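Long-range contacts in CRISPR-associated endonuclease C2c1 (Alicyclobacillus acidoterrestris, PDB 5U31), which is an RNA-guided, metal-dependent DNA endonuclease of type V CRISPR-Cas immunity, which recognises a protospacer adjacent motif and cleaves target DNA with its RuvC domain: residues A[26-31]-A[384-389]; A[390-395]-A[484-489]. The protein carries 3 engineered substitutions. All blocks are in the same frame, centred on the assembly; numbering follows the deposited sequence.

Contact 1 of 2, residues A[26-31]-A[384-389]; sequences LHKEVN and PDATAH. With nucleotides of chain B.
Asn31, on helix 17-45, lies against Ala386 in the loop that leads from the REC1 domain into the WED-II domain. Its CB is 4.0 Å from Ala386 CB and 3.8 Å from Ala386 CA, an approach that the small alanine permits. CG, anti to the carbonyl carbon (chi1 -78°), comes nearer still to Ala386 CA, at 3.6 Å. OD1 lies 3.5 Å from Asp385 O, an acceptor that offers it no hydrogen, and takes its hydrogen bond from the backbone N of Ile391 instead. ND2 turns back to its own helix, donating to His27 O at 2.6 Å while lying over the centre of the His27 ring, 3.1 Å above its plane. Asparagine suits the place because one flat group both donates and accepts. His27 NE2 donates to Ala386 O at 2.9 Å (N-H...O 157°), in the ring plane and on a carbonyl lone pair. The loop folds on itself in an Asx turn, Asp385 OD2 accepting from Thr387 N, and His389 ND1 donates to OP1 of A97 of chain B. Pro384 sets the loop between two helices, touching Val34 of helix 17-45 and Arg228 of helix 216-257, while its O accepts from Arg35 NH1.

Contact 2 of 2, residues A[390-395]-A[484-489]; sequences PIWTRF and CRRDQL. With nucleotides of chain B.
Leu489 and Pro390 meet beside the antiparallel sheet of the wedge domain, where the segment entering strand 394-395 passes the loop after strand 473-483. The tight part is apolar: Leu489 CD2 sits 3.5 Å from Pro390 CG and 4.1 Å from Trp392 CH2, the branched leucine filling the angle between a rigid proline ring and an indole. The six-membered ring of Trp392 also approaches the backbone of Cys484, its CZ3 3.6 Å from Cys484 N. On the far edge of the indole, NE1 donates to O3' of G95 of chain B at 3.0 Å, in the ring plane and fairly straight (165°). Tryptophan therefore combines a broad packing surface with a single donor for the RNA backbone.

The exposed side is looser and charged. The guanidinium of Arg486 lies over Pro390, whose CD is 3.5 Å above the centre of its plane; NE and NH2 both point to OP1 of A96 of chain B, at 3.4 and 3.3 Å. Two adjacent N-H groups in one plane can share a single phosphate oxygen, though both bonds are weak here. Arg485, which binds the guide RNA, turns away from Pro390 and Trp392; its chain is extended from CG to NE, and NH2 at its end donates to OP1 of U31 of chain B at 2.7 Å, in a bent bond (130°).

How the contacts relate
The two contacts follow one another along the chain, segment 384-389 running directly into 390-395, and their centres are only 8 Å apart. Contact 1 ties helix 17-45 of REC1 to the linker, whereas contact 2 lies within WED-II, beside the antiparallel sheet that includes strands 394-395 and 473-483. They touch through His27, whose CE1 is 3.4 Å from Trp392 CZ3, the two rings inclined at about 35°, and through Ala388 O, which packs on Arg486 NH1. Together they form a continuous junction between the two domains, and along it His389, Arg486 and Trp392 meet the successive guide-RNA nucleotides A97, A96 and G95 of chain B.

Contact 1 of 2, residues A[26-31]-A[384-389]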
# COMPACT_ATOMS: atom_id res chain seq x y z
N LEU A 26 0.15 34.26 10.48
CA LEU A 26 -1.11 33.82 9.92
C LEU A 26 -1.30 32.32 10.10
O LEU A 26 -2.43 31.86 10.32
CB LEU A 26 -1.17 34.19 8.44
CG LEU A 26 -2.49 33.96 7.70
CD1 LEU A 26 -3.61 34.74 8.37
CD2 LEU A 26 -2.35 34.34 6.23
N HIS A 27 -0.22 31.55 10.05
CA HIS A 27 -0.31 30.11 10.27
C HIS A 27 -0.72 29.80 11.70
O HIS A 27 -1.58 28.94 11.93
CB HIS A 27 1.01 29.45 9.91
CG HIS A 27 1.07 28.00 10.28
ND1 HIS A 27 0.54 27.01 9.48
CD2 HIS A 27 1.60 27.37 11.36
CE1 HIS A 27 0.74 25.83 10.06
NE2 HIS A 27 1.38 26.03 11.20
N LYS A 28 -0.11 30.47 12.68
CA LYS A 28 -0.49 30.24 14.08
C LYS A 28 -1.92 30.69 14.35
O LYS A 28 -2.60 30.10 15.20
CB LYS A 28 0.46 30.97 15.02
CG LYS A 28 1.92 30.61 14.87
CD LYS A 28 2.73 31.12 16.06
CE LYS A 28 2.41 32.58 16.39
NZ LYS A 28 2.99 32.99 17.70
N GLU A 29 -2.38 31.74 13.66
CA GLU A 29 -3.73 32.25 13.88
C GLU A 29 -4.77 31.27 13.37
O GLU A 29 -5.75 30.97 14.07
CB GLU A 29 -3.89 33.61 13.20
CG GLU A 29 -3.13 34.75 13.84
CD GLU A 29 -3.64 35.07 15.22
OE1 GLU A 29 -4.86 34.99 15.42
OE2 GLU A 29 -2.82 35.39 16.11
N VAL A 30 -4.60 30.77 12.15
CA VAL A 30 -5.58 29.86 11.58
C VAL A 30 -5.62 28.56 12.36
O VAL A 30 -6.69 27.95 12.54
CB VAL A 30 -5.30 29.63 10.09
CG1 VAL A 30 -6.25 28.60 9.52
CG2 VAL A 30 -5.45 30.93 9.32
N ASN A 31 -4.48 28.11 12.86
CA ASN A 31 -4.48 26.92 13.72
C ASN A 31 -5.18 27.20 15.04
O ASN A 31 -5.96 26.37 15.52
CB ASN A 31 -3.06 26.44 13.96
CG ASN A 31 -2.51 25.67 12.78
OD1 ASN A 31 -2.77 24.48 12.63
ND2 ASN A 31 -1.74 26.36 11.93
N PRO A 384 -6.19 20.30 16.52
CA PRO A 384 -5.09 20.84 15.73
C PRO A 384 -4.13 21.64 16.59
O PRO A 384 -4.50 22.19 17.64
CB PRO A 384 -5.79 21.75 14.72
CG PRO A 384 -7.04 22.16 15.41
CD PRO A 384 -7.47 20.94 16.18
N ASP A 385 -2.88 21.71 16.14
CA ASP A 385 -1.85 22.48 16.80
C ASP A 385 -0.96 23.12 15.74
O ASP A 385 -0.69 22.50 14.71
CB ASP A 385 -1.00 21.62 17.74
CG ASP A 385 0.16 22.38 18.33
OD1 ASP A 385 -0.06 23.18 19.25
OD2 ASP A 385 1.30 22.18 17.85
N ALA A 386 -0.49 24.33 16.01
CA ALA A 386 0.29 25.06 15.01
C ALA A 386 1.59 24.35 14.66
O ALA A 386 2.11 24.53 13.55
CB ALA A 386 0.58 26.48 15.50
N THR A 387 2.13 23.53 15.57
CA THR A 387 3.41 22.88 15.34
C THR A 387 3.37 21.36 15.41
O THR A 387 4.20 20.71 14.78
CB THR A 387 4.47 23.37 16.35
OG1 THR A 387 4.17 22.85 17.65
CG2 THR A 387 4.49 24.88 16.41
N ALA A 388 2.44 20.77 16.17
CA ALA A 388 2.39 19.33 16.33
C ALA A 388 1.45 18.67 15.32
O ALA A 388 1.82 17.68 14.68
CB ALA A 388 1.95 18.97 17.75
N HIS A 389 0.24 19.21 15.18
CA HIS A 389 -0.74 18.70 14.22
C HIS A 389 -1.26 19.88 13.42
O HIS A 389 -2.38 20.36 13.64
CB HIS A 389 -1.87 17.97 14.94
CG HIS A 389 -1.39 16.88 15.85
ND1 HIS A 389 -0.89 15.68 15.38
CD2 HIS A 389 -1.33 16.81 17.20
CE1 HIS A 389 -0.54 14.92 16.41
NE2 HIS A 389 -0.80 15.58 17.52
P A B 97 -2.24 15.22 11.27
OP1 A B 97 -1.49 15.64 12.47
OP2 A B 97 -1.55 14.45 10.21
O5' A B 97 -3.48 14.38 11.78
C5' A B 97 -4.36 14.91 12.75
C4' A B 97 -5.73 14.30 12.65
O4' A B 97 -6.26 14.45 11.31
C3' A B 97 -5.80 12.80 12.90
O3' A B 97 -5.75 12.47 14.27
C2' A B 97 -7.10 12.43 12.21
O2' A B 97 -8.21 12.81 13.00
C1' A B 97 -7.04 13.32 10.98
N9 A B 97 -6.41 12.61 9.85
C8 A B 97 -5.10 12.68 9.43
N7 A B 97 -4.84 11.90 8.41
C5 A B 97 -6.05 11.25 8.17
C6 A B 97 -6.44 10.29 7.22
N6 A B 97 -5.62 9.77 6.30
N1 A B 97 -7.72 9.87 7.25
C2 A B 97 -8.54 10.38 8.17
N3 A B 97 -8.30 11.28 9.11
C4 A B 97 -7.02 11.68 9.05

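Contact 2 of 2, residues A[390-395]-A[484-489]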
# COMPACT_ATOMS: atom_id res chain seq x y z
N PRO A 390 -0.46 20.39 12.49
CA PRO A 390 -0.83 21.63 11.81
C PRO A 390 -1.88 21.43 10.73
O PRO A 390 -1.88 20.43 10.01
CB PRO A 390 0.50 22.10 11.20
CG PRO A 390 1.24 20.84 10.95
CD PRO A 390 0.86 19.90 12.06
N ILE A 391 -2.78 22.39 10.64
CA ILE A 391 -3.53 22.61 9.43
C ILE A 391 -2.97 23.86 8.77
O ILE A 391 -2.15 24.58 9.34
CB ILE A 391 -5.06 22.71 9.71
CG1 ILE A 391 -5.36 23.73 10.81
CG2 ILE A 391 -5.61 21.34 10.05
CD1 ILE A 391 -5.58 25.13 10.30
N TRP A 392 -3.36 24.11 7.53
CA TRP A 392 -2.76 25.17 6.73
C TRP A 392 -3.83 26.17 6.32
O TRP A 392 -4.96 25.79 6.02
CB TRP A 392 -2.07 24.58 5.50
CG TRP A 392 -1.32 23.32 5.81
CD1 TRP A 392 -1.70 22.05 5.50
CD2 TRP A 392 -0.08 23.21 6.52
NE1 TRP A 392 -0.77 21.15 5.97
CE2 TRP A 392 0.24 21.84 6.59
CE3 TRP A 392 0.79 24.13 7.10
CZ2 TRP A 392 1.39 21.37 7.22
CZ3 TRP A 392 1.94 23.67 7.71
CH2 TRP A 392 2.23 22.30 7.77
N THR A 393 -3.46 27.45 6.30
CA THR A 393 -4.40 28.47 5.85
C THR A 393 -4.69 28.28 4.37
O THR A 393 -3.76 28.12 3.56
CB THR A 393 -3.85 29.88 6.11
OG1 THR A 393 -3.25 30.40 4.92
CG2 THR A 393 -2.80 29.86 7.19
N ARG A 394 -5.96 28.28 4.01
CA ARG A 394 -6.35 28.15 2.61
C ARG A 394 -6.49 29.53 1.97
O ARG A 394 -6.61 30.55 2.65
CB ARG A 394 -7.66 27.38 2.48
CG ARG A 394 -7.57 25.94 2.92
CD ARG A 394 -8.94 25.31 3.00
NE ARG A 394 -8.88 23.94 3.50
CZ ARG A 394 -9.94 23.20 3.77
NH1 ARG A 394 -11.16 23.69 3.59
NH2 ARG A 394 -9.79 21.96 4.21
N PHE A 395 -6.46 29.54 0.64
CA PHE A 395 -6.59 30.76 -0.14
C PHE A 395 -7.39 30.43 -1.38
O PHE A 395 -6.92 29.67 -2.23
CB PHE A 395 -5.21 31.32 -0.51
CG PHE A 395 -4.70 32.36 0.43
CD1 PHE A 395 -5.04 33.69 0.27
CD2 PHE A 395 -3.84 32.01 1.46
CE1 PHE A 395 -4.56 34.65 1.12
CE2 PHE A 395 -3.36 32.98 2.32
CZ PHE A 395 -3.72 34.30 2.15
N CYS A 484 4.56 24.91 5.55
CA CYS A 484 5.96 24.87 5.94
C CYS A 484 6.36 23.41 6.10
O CYS A 484 5.52 22.51 6.19
CB CYS A 484 6.21 25.65 7.23
SG CYS A 484 5.69 27.37 7.19
N ARG A 485 7.67 23.18 6.17
CA ARG A 485 8.18 21.83 6.40
C ARG A 485 7.90 21.40 7.84
O ARG A 485 7.96 22.21 8.77
CB ARG A 485 9.68 21.77 6.13
CG ARG A 485 10.10 22.08 4.70
CD ARG A 485 11.61 22.22 4.63
NE ARG A 485 12.10 22.25 3.26
CZ ARG A 485 12.40 21.17 2.55
NH1 ARG A 485 12.26 19.96 3.09
NH2 ARG A 485 12.84 21.29 1.31
N ARG A 486 7.60 20.11 8.02
CA ARG A 486 7.34 19.61 9.37
C ARG A 486 8.56 19.76 10.28
O ARG A 486 8.40 20.00 11.48
CB ARG A 486 6.90 18.14 9.32
CG ARG A 486 5.50 17.92 8.78
CD ARG A 486 4.45 18.57 9.67
NE ARG A 486 3.13 17.98 9.49
CZ ARG A 486 2.52 17.22 10.40
NH1 ARG A 486 3.11 16.97 11.56
NH2 ARG A 486 1.31 16.73 10.15
N ASP A 487 9.77 19.63 9.73
CA ASP A 487 10.97 19.76 10.55
C ASP A 487 11.25 21.20 10.94
O ASP A 487 11.75 21.46 12.04
CB ASP A 487 12.17 19.13 9.84
CG ASP A 487 12.39 19.67 8.43
OD1 ASP A 487 11.91 20.78 8.13
OD2 ASP A 487 13.04 18.98 7.62
N GLN A 488 10.95 22.16 10.06
CA GLN A 488 11.10 23.58 10.38
C GLN A 488 9.89 24.15 11.11
O GLN A 488 9.70 25.37 11.12
CB GLN A 488 11.35 24.38 9.10
CG GLN A 488 12.69 24.12 8.45
CD GLN A 488 12.86 24.89 7.16
OE1 GLN A 488 12.04 25.75 6.83
NE2 GLN A 488 13.91 24.58 6.42
N LEU A 489 9.08 23.29 11.72
CA LEU A 489 7.86 23.69 12.40
C LEU A 489 8.01 23.69 13.92
O LEU A 489 7.77 24.71 14.57
CB LEU A 489 6.71 22.75 12.00
CG LEU A 489 5.36 23.35 11.68
CD1 LEU A 489 5.48 24.48 10.67
CD2 LEU A 489 4.47 22.25 11.15
P A B 96 -0.27 17.16 6.16
OP1 A B 96 0.86 17.66 6.99
OP2 A B 96 -0.11 15.94 5.33
O5' A B 96 -1.52 16.97 7.13
C5' A B 96 -1.99 18.06 7.90
C4' A B 96 -3.33 17.76 8.51
O4' A B 96 -4.33 17.63 7.47
C3' A B 96 -3.45 16.45 9.29
O3' A B 96 -2.92 16.52 10.60
C2' A B 96 -4.94 16.19 9.24
O2' A B 96 -5.61 17.03 10.17
C1' A B 96 -5.29 16.66 7.83
N9 A B 96 -5.24 15.56 6.85
C8 A B 96 -4.20 15.18 6.04
N7 A B 96 -4.48 14.16 5.26
C5 A B 96 -5.80 13.85 5.58
C6 A B 96 -6.69 12.87 5.10
N6 A B 96 -6.39 11.97 4.17
N1 A B 96 -7.94 12.84 5.62
C2 A B 96 -8.25 13.73 6.56
N3 A B 96 -7.50 14.70 7.09
C4 A B 96 -6.28 14.71 6.55
P G B 95 1.09 16.46 1.11
OP1 G B 95 2.30 17.06 1.73
OP2 G B 95 0.90 14.99 1.08
O5' G B 95 -0.19 17.10 1.80
C5' G B 95 -0.28 18.50 2.01
C4' G B 95 -1.44 18.85 2.89
O4' G B 95 -2.68 18.70 2.15
C3' G B 95 -1.62 17.95 4.10
O3' G B 95 -0.77 18.30 5.17
C2' G B 95 -3.11 18.09 4.41
O2' G B 95 -3.37 19.28 5.14
C1' G B 95 -3.71 18.26 3.01
N9 G B 95 -4.29 17.02 2.46
C8 G B 95 -3.74 16.16 1.54
N7 G B 95 -4.54 15.17 1.23
C5 G B 95 -5.68 15.40 1.98
C6 G B 95 -6.90 14.67 2.06
O6 G B 95 -7.22 13.64 1.48
N1 G B 95 -7.79 15.27 2.94
C2 G B 95 -7.54 16.42 3.65
N2 G B 95 -8.53 16.85 4.46
N3 G B 95 -6.42 17.11 3.58
C4 G B 95 -5.54 16.54 2.73
P U B 31 12.90 22.55 -2.38
OP1 U B 31 12.85 22.74 -0.91
OP2 U B 31 14.21 22.41 -3.07
O5' U B 31 12.02 21.27 -2.69
C5' U B 31 10.89 20.98 -1.90
C4' U B 31 10.35 19.61 -2.22
O4' U B 31 9.90 19.58 -3.59
C3' U B 31 11.36 18.48 -2.15
O3' U B 31 11.57 18.04 -0.82
C2' U B 31 10.74 17.43 -3.06
O2' U B 31 9.69 16.74 -2.39
C1' U B 31 10.12 18.30 -4.14
N1 U B 31 10.99 18.46 -5.33
C2 U B 31 10.93 17.48 -6.31
O2 U B 31 10.21 16.51 -6.21
N3 U B 31 11.73 17.69 -7.39
C4 U B 31 12.57 18.75 -7.59
O4 U B 31 13.24 18.79 -8.62
C5 U B 31 12.58 19.73 -6.54
C6 U B 31 11.80 19.56 -5.47